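Local coordinates for protein KLTH0A00704p (Lachancea thermotolerans, PDB 4J2G) that acts in autophagy as a member of the ATG13 family, its N-terminal HORMA domain, the part described here, probably mediating recruitment of PI 3-kinase, at residues Pro87-Leu97 with Val200-Ser210; Ile219-Tyr229 with Ser262-His270. The protein carries 1 engineered substitution. All coordinates share one frame; numbering follows the deposited sequence.

Interaction 1: Pro87-Leu97 with Val200-Ser210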
loop_
_atom_site.group_PDB
_atom_site.type_symbol
_atom_site.label_atom_id
_atom_site.label_comp_id
_atom_site.label_asym_id
_atom_site.label_seq_id
_atom_site.Cartn_x
_atom_site.Cartn_y
_atom_site.Cartn_z
ATOM N N PRO A 87 -11.635 -12.310 2.638
ATOM C CA PRO A 87 -11.925 -10.974 2.069
ATOM C C PRO A 87 -10.680 -10.403 1.357
ATOM O O PRO A 87 -9.578 -10.724 1.758
ATOM C CB PRO A 87 -12.225 -10.102 3.307
ATOM C CG PRO A 87 -12.315 -11.041 4.465
ATOM C CD PRO A 87 -11.633 -12.328 4.108
ATOM N N PRO A 88 -10.853 -9.575 0.305
ATOM C CA PRO A 88 -9.680 -8.866 -0.246
ATOM C C PRO A 88 -9.045 -7.925 0.813
ATOM O O PRO A 88 -9.769 -7.215 1.569
ATOM C CB PRO A 88 -10.280 -8.066 -1.431
ATOM C CG PRO A 88 -11.717 -7.858 -1.015
ATOM C CD PRO A 88 -12.104 -9.175 -0.373
ATOM N N LEU A 89 -7.717 -7.969 0.860
ATOM C CA LEU A 89 -6.870 -7.277 1.837
ATOM C C LEU A 89 -6.248 -6.029 1.219
ATOM O O LEU A 89 -5.470 -6.112 0.280
ATOM C CB LEU A 89 -5.807 -8.224 2.397
ATOM C CG LEU A 89 -4.633 -7.962 3.419
ATOM C CD1 LEU A 89 -4.377 -6.566 3.872
ATOM C CD2 LEU A 89 -4.775 -8.840 4.655
ATOM N N VAL A 90 -6.657 -4.874 1.762
ATOM C CA VAL A 90 -6.236 -3.567 1.337
ATOM C C VAL A 90 -5.301 -2.933 2.345
ATOM O O VAL A 90 -5.538 -2.986 3.538
ATOM C CB VAL A 90 -7.456 -2.707 0.995
ATOM C CG1 VAL A 90 -7.106 -1.198 0.731
ATOM C CG2 VAL A 90 -8.046 -3.331 -0.247
ATOM N N ILE A 91 -4.171 -2.409 1.856
ATOM C CA ILE A 91 -3.218 -1.699 2.727
ATOM C C ILE A 91 -2.967 -0.276 2.212
ATOM O O ILE A 91 -2.625 -0.106 1.072
ATOM C CB ILE A 91 -1.906 -2.440 2.866
ATOM C CG1 ILE A 91 -2.173 -3.805 3.543
ATOM C CG2 ILE A 91 -0.919 -1.681 3.773
ATOM C CD1 ILE A 91 -0.953 -4.693 3.583
ATOM N N GLU A 92 -3.166 0.724 3.058
ATOM C CA GLU A 92 -2.873 2.108 2.654
ATOM C C GLU A 92 -1.594 2.562 3.372
ATOM O O GLU A 92 -1.412 2.258 4.512
ATOM C CB GLU A 92 -4.012 2.973 3.056
ATOM C CG GLU A 92 -5.285 2.718 2.226
ATOM C CD GLU A 92 -6.354 3.829 2.496
ATOM O OE1 GLU A 92 -6.354 4.417 3.600
ATOM O OE2 GLU A 92 -7.152 4.123 1.602
ATOM N N THR A 93 -0.688 3.240 2.670
ATOM C CA THR A 93 0.550 3.740 3.241
ATOM C C THR A 93 0.403 5.228 3.064
ATOM O O THR A 93 0.066 5.697 1.980
ATOM C CB THR A 93 1.781 3.248 2.482
ATOM O OG1 THR A 93 1.932 1.821 2.682
ATOM C CG2 THR A 93 3.091 3.933 3.010
ATOM N N TYR A 94 0.635 5.978 4.134
ATOM C CA TYR A 94 0.442 7.439 4.028
ATOM C C TYR A 94 1.501 8.208 4.784
ATOM O O TYR A 94 2.156 7.658 5.644
ATOM C CB TYR A 94 -0.957 7.835 4.527
ATOM C CG TYR A 94 -1.215 7.282 5.917
ATOM C CD1 TYR A 94 -1.857 6.064 6.097
ATOM C CD2 TYR A 94 -0.782 7.955 7.035
ATOM C CE1 TYR A 94 -2.038 5.531 7.354
ATOM C CE2 TYR A 94 -0.999 7.443 8.298
ATOM C CZ TYR A 94 -1.649 6.241 8.448
ATOM O OH TYR A 94 -1.832 5.730 9.723
ATOM N N LEU A 95 1.597 9.507 4.496
ATOM C CA LEU A 95 2.413 10.390 5.268
ATOM C C LEU A 95 1.513 11.036 6.288
ATOM O O LEU A 95 0.597 11.786 5.928
ATOM C CB LEU A 95 3.073 11.415 4.369
ATOM C CG LEU A 95 4.050 12.401 4.988
ATOM C CD1 LEU A 95 5.218 11.677 5.661
ATOM C CD2 LEU A 95 4.528 13.324 3.892
ATOM N N ASP A 96 1.758 10.696 7.556
ATOM C CA ASP A 96 0.961 11.187 8.702
ATOM C C ASP A 96 1.280 12.647 9.101
ATOM O O ASP A 96 2.433 12.983 9.398
ATOM C CB ASP A 96 1.210 10.260 9.883
ATOM C CG ASP A 96 0.286 10.522 11.048
ATOM O OD1 ASP A 96 -0.322 11.629 11.150
ATOM O OD2 ASP A 96 0.188 9.602 11.891
ATOM N N LEU A 97 0.280 13.524 9.115
ATOM C CA LEU A 97 0.556 14.961 9.303
ATOM C C LEU A 97 0.051 15.525 10.637
ATOM O O LEU A 97 -0.004 16.742 10.829
ATOM C CB LEU A 97 -0.104 15.773 8.198
ATOM C CG LEU A 97 0.312 15.464 6.767
ATOM C CD1 LEU A 97 -0.274 16.546 5.888
ATOM C CD2 LEU A 97 1.816 15.389 6.615
ATOM N N VAL A 200 6.804 14.448 11.047
ATOM C CA VAL A 200 5.882 13.660 10.207
ATOM C C VAL A 200 6.401 12.220 10.149
ATOM O O VAL A 200 7.593 12.012 10.118
ATOM C CB VAL A 200 5.734 14.215 8.766
ATOM C CG1 VAL A 200 5.165 15.641 8.745
ATOM C CG2 VAL A 200 7.060 14.187 8.018
ATOM N N LYS A 201 5.513 11.232 10.182
ATOM C CA LYS A 201 5.943 9.836 10.034
ATOM C C LYS A 201 5.079 9.131 8.992
ATOM O O LYS A 201 4.044 9.649 8.590
ATOM C CB LYS A 201 5.857 9.107 11.375
ATOM C CG LYS A 201 4.464 9.200 11.988
ATOM C CD LYS A 201 4.308 8.432 13.296
ATOM C CE LYS A 201 2.929 8.702 13.882
ATOM N NZ LYS A 201 2.577 7.896 15.094
ATOM N N LEU A 202 5.544 7.970 8.550
ATOM C CA LEU A 202 4.790 7.077 7.718
ATOM C C LEU A 202 3.909 6.232 8.594
ATOM O O LEU A 202 4.276 5.950 9.685
ATOM C CB LEU A 202 5.750 6.162 6.943
ATOM C CG LEU A 202 6.048 6.549 5.490
ATOM C CD1 LEU A 202 6.147 8.036 5.297
ATOM C CD2 LEU A 202 7.292 5.876 4.900
ATOM N N GLY A 203 2.730 5.853 8.096
ATOM C CA GLY A 203 1.760 5.005 8.776
ATOM C C GLY A 203 1.190 4.059 7.699
ATOM O O GLY A 203 1.376 4.294 6.510
ATOM N N THR A 204 0.566 2.965 8.120
ATOM C CA THR A 204 -0.183 2.078 7.265
ATOM C C THR A 204 -1.409 1.695 8.008
ATOM O O THR A 204 -1.445 1.842 9.199
ATOM C CB THR A 204 0.557 0.749 6.998
ATOM O OG1 THR A 204 0.962 0.200 8.244
ATOM C CG2 THR A 204 1.791 1.038 6.178
ATOM N N ARG A 205 -2.362 1.116 7.298
ATOM C CA ARG A 205 -3.683 0.831 7.781
ATOM C C ARG A 205 -4.073 -0.310 6.873
ATOM O O ARG A 205 -3.844 -0.256 5.668
ATOM C CB ARG A 205 -4.579 2.052 7.492
ATOM C CG ARG A 205 -6.050 1.856 7.604
ATOM C CD ARG A 205 -6.839 3.160 7.344
ATOM N NE ARG A 205 -5.956 4.316 7.348
ATOM C CZ ARG A 205 -6.163 5.390 8.093
ATOM N NH1 ARG A 205 -7.230 5.429 8.891
ATOM N NH2 ARG A 205 -5.339 6.432 8.036
ATOM N N ILE A 206 -4.646 -1.333 7.467
ATOM C CA ILE A 206 -5.154 -2.473 6.775
ATOM C C ILE A 206 -6.632 -2.332 6.778
ATOM O O ILE A 206 -7.184 -1.917 7.748
ATOM C CB ILE A 206 -4.782 -3.728 7.548
ATOM C CG1 ILE A 206 -3.263 -3.899 7.486
ATOM C CG2 ILE A 206 -5.570 -4.890 7.018
ATOM C CD1 ILE A 206 -2.653 -4.936 8.436
ATOM N N LEU A 207 -7.261 -2.651 5.659
ATOM C CA LEU A 207 -8.686 -2.500 5.428
ATOM C C LEU A 207 -9.209 -3.758 4.726
ATOM O O LEU A 207 -8.485 -4.421 3.904
ATOM C CB LEU A 207 -8.980 -1.376 4.471
ATOM C CG LEU A 207 -8.563 0.018 4.977
ATOM C CD1 LEU A 207 -8.711 1.077 3.897
ATOM C CD2 LEU A 207 -9.370 0.360 6.213
ATOM N N ASP A 208 -10.460 -4.103 5.049
ATOM C CA ASP A 208 -11.206 -5.126 4.288
ATOM C C ASP A 208 -11.657 -4.449 2.992
ATOM O O ASP A 208 -12.419 -3.489 2.996
ATOM C CB ASP A 208 -12.375 -5.621 5.109
ATOM C CG ASP A 208 -13.245 -6.651 4.381
ATOM O OD1 ASP A 208 -13.382 -6.619 3.122
ATOM O OD2 ASP A 208 -13.813 -7.495 5.126
ATOM N N GLY A 209 -11.131 -4.905 1.869
ATOM C CA GLY A 209 -11.440 -4.222 0.624
ATOM C C GLY A 209 -12.769 -4.528 -0.068
ATOM O O GLY A 209 -13.030 -3.996 -1.143
ATOM N N SER A 210 -13.614 -5.375 0.514
ATOM C CA SER A 210 -14.915 -5.605 -0.108
ATOM C C SER A 210 -15.884 -4.551 0.395
ATOM O O SER A 210 -17.063 -4.628 0.111
ATOM C CB SER A 210 -15.433 -6.998 0.209
ATOM O OG SER A 210 -15.614 -7.126 1.612
#

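Interaction 2: Ile219-Tyr229 with Ser262-His270. With SO4 (sulfate ion), chain C.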
loop_
_atom_site.group_PDB
_atom_site.type_symbol
_atom_site.label_atom_id
_atom_site.label_comp_id
_atom_site.label_asym_id
_atom_site.label_seq_id
_atom_site.Cartn_x
_atom_site.Cartn_y
_atom_site.Cartn_z
ATOM N N ILE A 219 -5.135 14.084 1.772
ATOM C CA ILE A 219 -4.800 14.184 0.356
ATOM C C ILE A 219 -4.778 12.758 -0.205
ATOM O O ILE A 219 -3.841 11.972 0.077
ATOM C CB ILE A 219 -3.402 14.810 0.130
ATOM C CG1 ILE A 219 -3.266 16.207 0.740
ATOM C CG2 ILE A 219 -3.021 14.830 -1.345
ATOM C CD1 ILE A 219 -4.000 17.293 0.002
ATOM N N GLY A 220 -5.778 12.430 -1.021
ATOM C CA GLY A 220 -5.949 11.123 -1.632
ATOM C C GLY A 220 -4.889 10.799 -2.707
ATOM O O GLY A 220 -4.233 11.689 -3.243
ATOM N N LEU A 221 -4.720 9.519 -3.026
ATOM C CA LEU A 221 -3.934 9.153 -4.221
ATOM C C LEU A 221 -4.337 9.919 -5.484
ATOM O O LEU A 221 -3.477 10.201 -6.320
ATOM C CB LEU A 221 -4.036 7.647 -4.484
ATOM C CG LEU A 221 -3.080 6.744 -3.708
ATOM C CD1 LEU A 221 -3.154 5.390 -4.373
ATOM C CD2 LEU A 221 -1.618 7.268 -3.622
ATOM N N SER A 222 -5.635 10.252 -5.620
ATOM C CA SER A 222 -6.173 10.966 -6.821
ATOM C C SER A 222 -5.634 12.402 -7.046
ATOM O O SER A 222 -5.520 12.841 -8.196
ATOM C CB SER A 222 -7.716 11.001 -6.812
ATOM O OG SER A 222 -8.219 11.937 -5.825
ATOM N N LYS A 223 -5.323 13.114 -5.959
ATOM C CA LYS A 223 -4.750 14.447 -6.023
ATOM C C LYS A 223 -3.326 14.378 -6.585
ATOM O O LYS A 223 -2.402 13.836 -5.988
ATOM C CB LYS A 223 -4.785 15.132 -4.640
ATOM C CG LYS A 223 -6.111 15.814 -4.303
ATOM C CD LYS A 223 -6.292 17.190 -4.982
ATOM C CE LYS A 223 -6.908 17.107 -6.389
ATOM N NZ LYS A 223 -7.834 18.244 -6.705
ATOM N N SER A 224 -3.147 14.910 -7.765
ATOM C CA SER A 224 -1.841 14.970 -8.328
ATOM C C SER A 224 -1.416 16.241 -7.662
ATOM O O SER A 224 -2.261 17.056 -7.244
ATOM C CB SER A 224 -1.968 15.124 -9.846
ATOM O OG SER A 224 -2.575 16.346 -10.135
ATOM N N LEU A 225 -0.145 16.451 -7.504
ATOM C CA LEU A 225 0.190 17.627 -6.676
ATOM C C LEU A 225 1.062 18.550 -7.515
ATOM O O LEU A 225 1.235 19.723 -7.220
ATOM C CB LEU A 225 0.965 17.141 -5.447
ATOM C CG LEU A 225 0.023 16.369 -4.518
ATOM C CD1 LEU A 225 0.836 15.562 -3.496
ATOM C CD2 LEU A 225 -0.964 17.357 -3.849
ATOM N N ILE A 226 1.592 17.936 -8.563
ATOM C CA ILE A 226 2.460 18.420 -9.573
ATOM C C ILE A 226 1.600 18.528 -10.822
ATOM O O ILE A 226 1.233 17.499 -11.429
ATOM C CB ILE A 226 3.528 17.320 -9.812
ATOM C CG1 ILE A 226 4.334 17.121 -8.516
ATOM C CG2 ILE A 226 4.386 17.610 -11.053
ATOM C CD1 ILE A 226 5.264 15.880 -8.524
ATOM N N ALA A 227 1.325 19.777 -11.225
ATOM C CA ALA A 227 0.403 20.102 -12.322
ATOM C C ALA A 227 1.009 19.856 -13.694
ATOM O O ALA A 227 0.304 19.913 -14.690
ATOM C CB ALA A 227 -0.131 21.550 -12.204
ATOM N N THR A 228 2.300 19.557 -13.780
ATOM C CA THR A 228 2.845 19.140 -15.096
ATOM C C THR A 228 2.374 17.765 -15.599
ATOM O O THR A 228 2.606 17.419 -16.740
ATOM C CB THR A 228 4.376 19.109 -15.152
ATOM O OG1 THR A 228 4.856 18.261 -14.121
ATOM C CG2 THR A 228 4.962 20.466 -14.955
ATOM N N TYR A 229 1.750 16.964 -14.753
ATOM C CA TYR A 229 1.291 15.656 -15.191
ATOM C C TYR A 229 0.103 15.764 -16.101
ATOM O O TYR A 229 -0.878 16.442 -15.776
ATOM C CB TYR A 229 0.926 14.796 -13.966
ATOM C CG TYR A 229 2.148 14.125 -13.419
ATOM C CD1 TYR A 229 2.813 13.149 -14.175
ATOM C CD2 TYR A 229 2.669 14.465 -12.166
ATOM C CE1 TYR A 229 3.977 12.545 -13.676
ATOM C CE2 TYR A 229 3.816 13.850 -11.650
ATOM C CZ TYR A 229 4.435 12.862 -12.389
ATOM O OH TYR A 229 5.555 12.229 -11.880
ATOM N N SER A 262 -0.785 0.322 -6.290
ATOM C CA SER A 262 -0.768 1.642 -6.949
ATOM C C SER A 262 -0.101 2.612 -6.013
ATOM O O SER A 262 -0.424 2.621 -4.825
ATOM C CB SER A 262 -2.188 2.111 -7.137
ATOM O OG SER A 262 -2.743 1.313 -8.176
ATOM N N TYR A 263 0.813 3.430 -6.547
ATOM C CA TYR A 263 1.585 4.342 -5.746
ATOM C C TYR A 263 1.862 5.701 -6.417
ATOM O O TYR A 263 2.036 5.791 -7.599
ATOM C CB TYR A 263 2.877 3.693 -5.287
ATOM C CG TYR A 263 3.747 3.221 -6.429
ATOM C CD1 TYR A 263 3.576 1.925 -6.969
ATOM C CD2 TYR A 263 4.738 4.011 -6.938
ATOM C CE1 TYR A 263 4.368 1.474 -8.014
ATOM C CE2 TYR A 263 5.575 3.570 -7.986
ATOM C CZ TYR A 263 5.396 2.290 -8.499
ATOM O OH TYR A 263 6.183 1.882 -9.546
ATOM N N ARG A 264 1.861 6.767 -5.632
ATOM C CA ARG A 264 2.322 8.067 -6.089
ATOM C C ARG A 264 3.808 7.986 -6.511
ATOM O O ARG A 264 4.657 7.628 -5.699
ATOM C CB ARG A 264 2.109 9.020 -4.886
ATOM C CG ARG A 264 2.260 10.473 -5.234
ATOM C CD ARG A 264 2.130 11.367 -3.971
ATOM N NE ARG A 264 0.818 11.250 -3.362
ATOM C CZ ARG A 264 -0.317 11.806 -3.833
ATOM N NH1 ARG A 264 -0.352 12.521 -4.934
ATOM N NH2 ARG A 264 -1.447 11.633 -3.175
ATOM N N LYS A 265 4.106 8.240 -7.795
ATOM C CA LYS A 265 5.484 8.340 -8.340
ATOM C C LYS A 265 6.461 9.239 -7.601
ATOM O O LYS A 265 7.634 8.930 -7.499
ATOM C CB LYS A 265 5.462 8.843 -9.797
ATOM C CG LYS A 265 4.833 7.882 -10.834
ATOM C CD LYS A 265 4.517 8.641 -12.122
ATOM C CE LYS A 265 4.453 7.707 -13.298
ATOM N NZ LYS A 265 3.983 8.486 -14.467
ATOM N N ASP A 266 5.991 10.386 -7.115
ATOM C CA ASP A 266 6.879 11.281 -6.421
ATOM C C ASP A 266 6.614 11.308 -4.893
ATOM O O ASP A 266 5.486 11.573 -4.453
ATOM C CB ASP A 266 6.597 12.665 -6.998
ATOM C CG ASP A 266 6.777 12.709 -8.473
ATOM O OD1 ASP A 266 7.919 13.074 -8.861
ATOM O OD2 ASP A 266 5.796 12.412 -9.230
ATOM N N CYS A 267 7.662 11.131 -4.092
ATOM C CA CYS A 267 7.543 11.175 -2.638
ATOM C C CYS A 267 8.650 12.053 -2.043
ATOM O O CYS A 267 8.992 11.929 -0.892
ATOM C CB CYS A 267 7.728 9.767 -2.067
ATOM S SG CYS A 267 6.411 8.621 -2.450
ATOM N N ASP A 268 9.260 12.923 -2.831
ATOM C CA ASP A 268 10.329 13.709 -2.230
ATOM C C ASP A 268 9.664 14.911 -1.507
ATOM O O ASP A 268 9.709 15.974 -2.024
ATOM C CB ASP A 268 11.312 14.149 -3.325
ATOM C CG ASP A 268 12.541 14.895 -2.765
ATOM O OD1 ASP A 268 12.797 14.881 -1.560
ATOM O OD2 ASP A 268 13.266 15.500 -3.554
ATOM N N PHE A 269 8.947 14.644 -0.410
ATOM C CA PHE A 269 8.261 15.628 0.465
ATOM C C PHE A 269 9.182 16.348 1.453
ATOM O O PHE A 269 10.181 15.771 1.883
ATOM C CB PHE A 269 7.167 14.932 1.281
ATOM C CG PHE A 269 5.994 14.498 0.458
ATOM C CD1 PHE A 269 4.988 15.406 0.091
ATOM C CD2 PHE A 269 5.887 13.176 0.020
ATOM C CE1 PHE A 269 3.885 15.002 -0.692
ATOM C CE2 PHE A 269 4.775 12.759 -0.753
ATOM C CZ PHE A 269 3.779 13.674 -1.128
ATOM N N HIS A 270 8.833 17.596 1.799
ATOM C CA HIS A 270 9.648 18.452 2.648
ATOM C C HIS A 270 8.699 19.197 3.578
ATOM O O HIS A 270 7.517 19.430 3.289
ATOM C CB HIS A 270 10.563 19.389 1.821
ATOM C CG HIS A 270 11.624 18.649 1.065
ATOM N ND1 HIS A 270 12.668 18.003 1.689
ATOM C CD2 HIS A 270 11.739 18.345 -0.250
ATOM C CE1 HIS A 270 13.419 17.389 0.789
ATOM N NE2 HIS A 270 12.884 17.591 -0.399
HETATM S S SO4 C . -7.952 8.065 -3.177
HETATM O O1 SO4 C . -8.447 6.996 -4.019
HETATM O O2 SO4 C . -7.676 9.135 -4.146
HETATM O O3 SO4 C . -8.822 8.655 -2.133
HETATM O O4 SO4 C . -6.796 7.527 -2.431
#

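Interaction 1: Pro87-Leu97 with Val200-Ser210
Leu89-Asp96 and Lys201-Asp208 pair as antiparallel strands at one margin of the five-stranded sheet of the HORMA domain, their axes approaching to 4.6 Å. The backbone ladder includes Val90 N to Leu207 O at 2.9 Å and continues beyond the strand in Gly209 N to Pro88 O at 2.7 Å; the bond from Arg205 N to Glu92 O is weak. On the face bearing Ile91 and Leu95, branched aliphatic chains predominate. Ile91 and Ile206 lie side by side, CG1 to CG1 4.1 Å, and Leu95 CD1 meets Leu202 CD1 at 3.8 Å. Helices 18-39, 70-78 and 179-187 cover this mostly apolar face, the helix-on-sheet layering of a HORMA core. Across the sheet lies a more polar surface. There Tyr94 has its CG between the backbone N and the carbonyl carbon (chi1 53°), which folds the ring over Gly203. The CA of Gly203 sits 4.0 Å from the Tyr94 ring centroid, a CH-pi contact in which glycine is apt because a CB would strike the Tyr94 hydroxyl. Arg205 NH2 comes obliquely to Tyr94 CE1 at 3.5 Å, and the same nitrogen is salt-bridged to Glu126. Cutting the tyrosine back to an alanine here would probably uncover the Gly203 backbone and let the Arg205 guanidinium turn more freely. Glu92 runs alongside Arg205, OE1 to Arg205 NE making a long salt bridge of 3.8 Å with no N-H pointing at the oxygen, so the buried NE has no hydrogen-bond partner in the model; Glu92 is paired more strongly with Arg218 and Arg131.

Interaction 2: Ile219-Tyr229 with Ser262-His270
Gly220-Lys223 and Ile226-Tyr229 each form a type I beta turn in an otherwise irregular segment, which passes the end of strand 255-264 at Arg264 and the loop that follows, at Asp266. Arg264 buries more surface here than any other residue. Its chain, extended as far as CD, bends at chi3 (-63°) so that the guanidinium edge faces the first turn: NH1 meets Lys223 O at 2.7 Å, nearly straight at 165°, and NH2 meets Gly220 O at 2.8 Å from above the carbonyl plane. Lys223 N, closing the turn, reaches Gly220 O from the opposite face. A guanidinium suits the place, since its several N-H groups can serve two loop carbonyls while NE bonds to Met128 O; the arginine thus ties the loop to two neighbouring strands, 255-264 and 126-136, of the HORMA domain's antiparallel sheet. Leu225 lays CD1 over one guanidinium face, 3.6 Å from Arg264 NH1, and the same methyl meets the edge of the Phe269 ring. At the second turn Tyr229 OH donates a hydrogen bond to the syn lone pair of Asp266 OD2, 2.7 Å away, with ring and carboxylate planes 60° apart. Ile226 CD1 presses on Asp266 CG at 3.5 Å. The backbone N atoms of Leu221 and Ser222 bind a sulfate, probably from the crystallisation liquor, Ser222 N to its O2 at 2.8 Å; Arg131 also holds this ion, and a CB on Gly220 would collide with it.

Interactions 1 and 2, centred about 17 Å apart, reach the same five-stranded sheet, from which 262-270 leads into the three-stranded one. The first joins two neighbouring strands through repeated backbone bonds, with one face in the helix-covered core and the other partly exposed. The second fastens an irregular loop, so single side chains do the work of a backbone ladder; it is buried at Leu221, Arg264 and Phe269 but nearer the surface at Lys223 and Tyr229. Buried apolar packing connects them: Leu95 CD2 touches Phe269 CG at 3.9 Å. Strand 126-136 lies between, pairing with both 89-96 and 255-264, and its Arg131 serves Glu92 of interaction 1 and the sulfate of interaction 2.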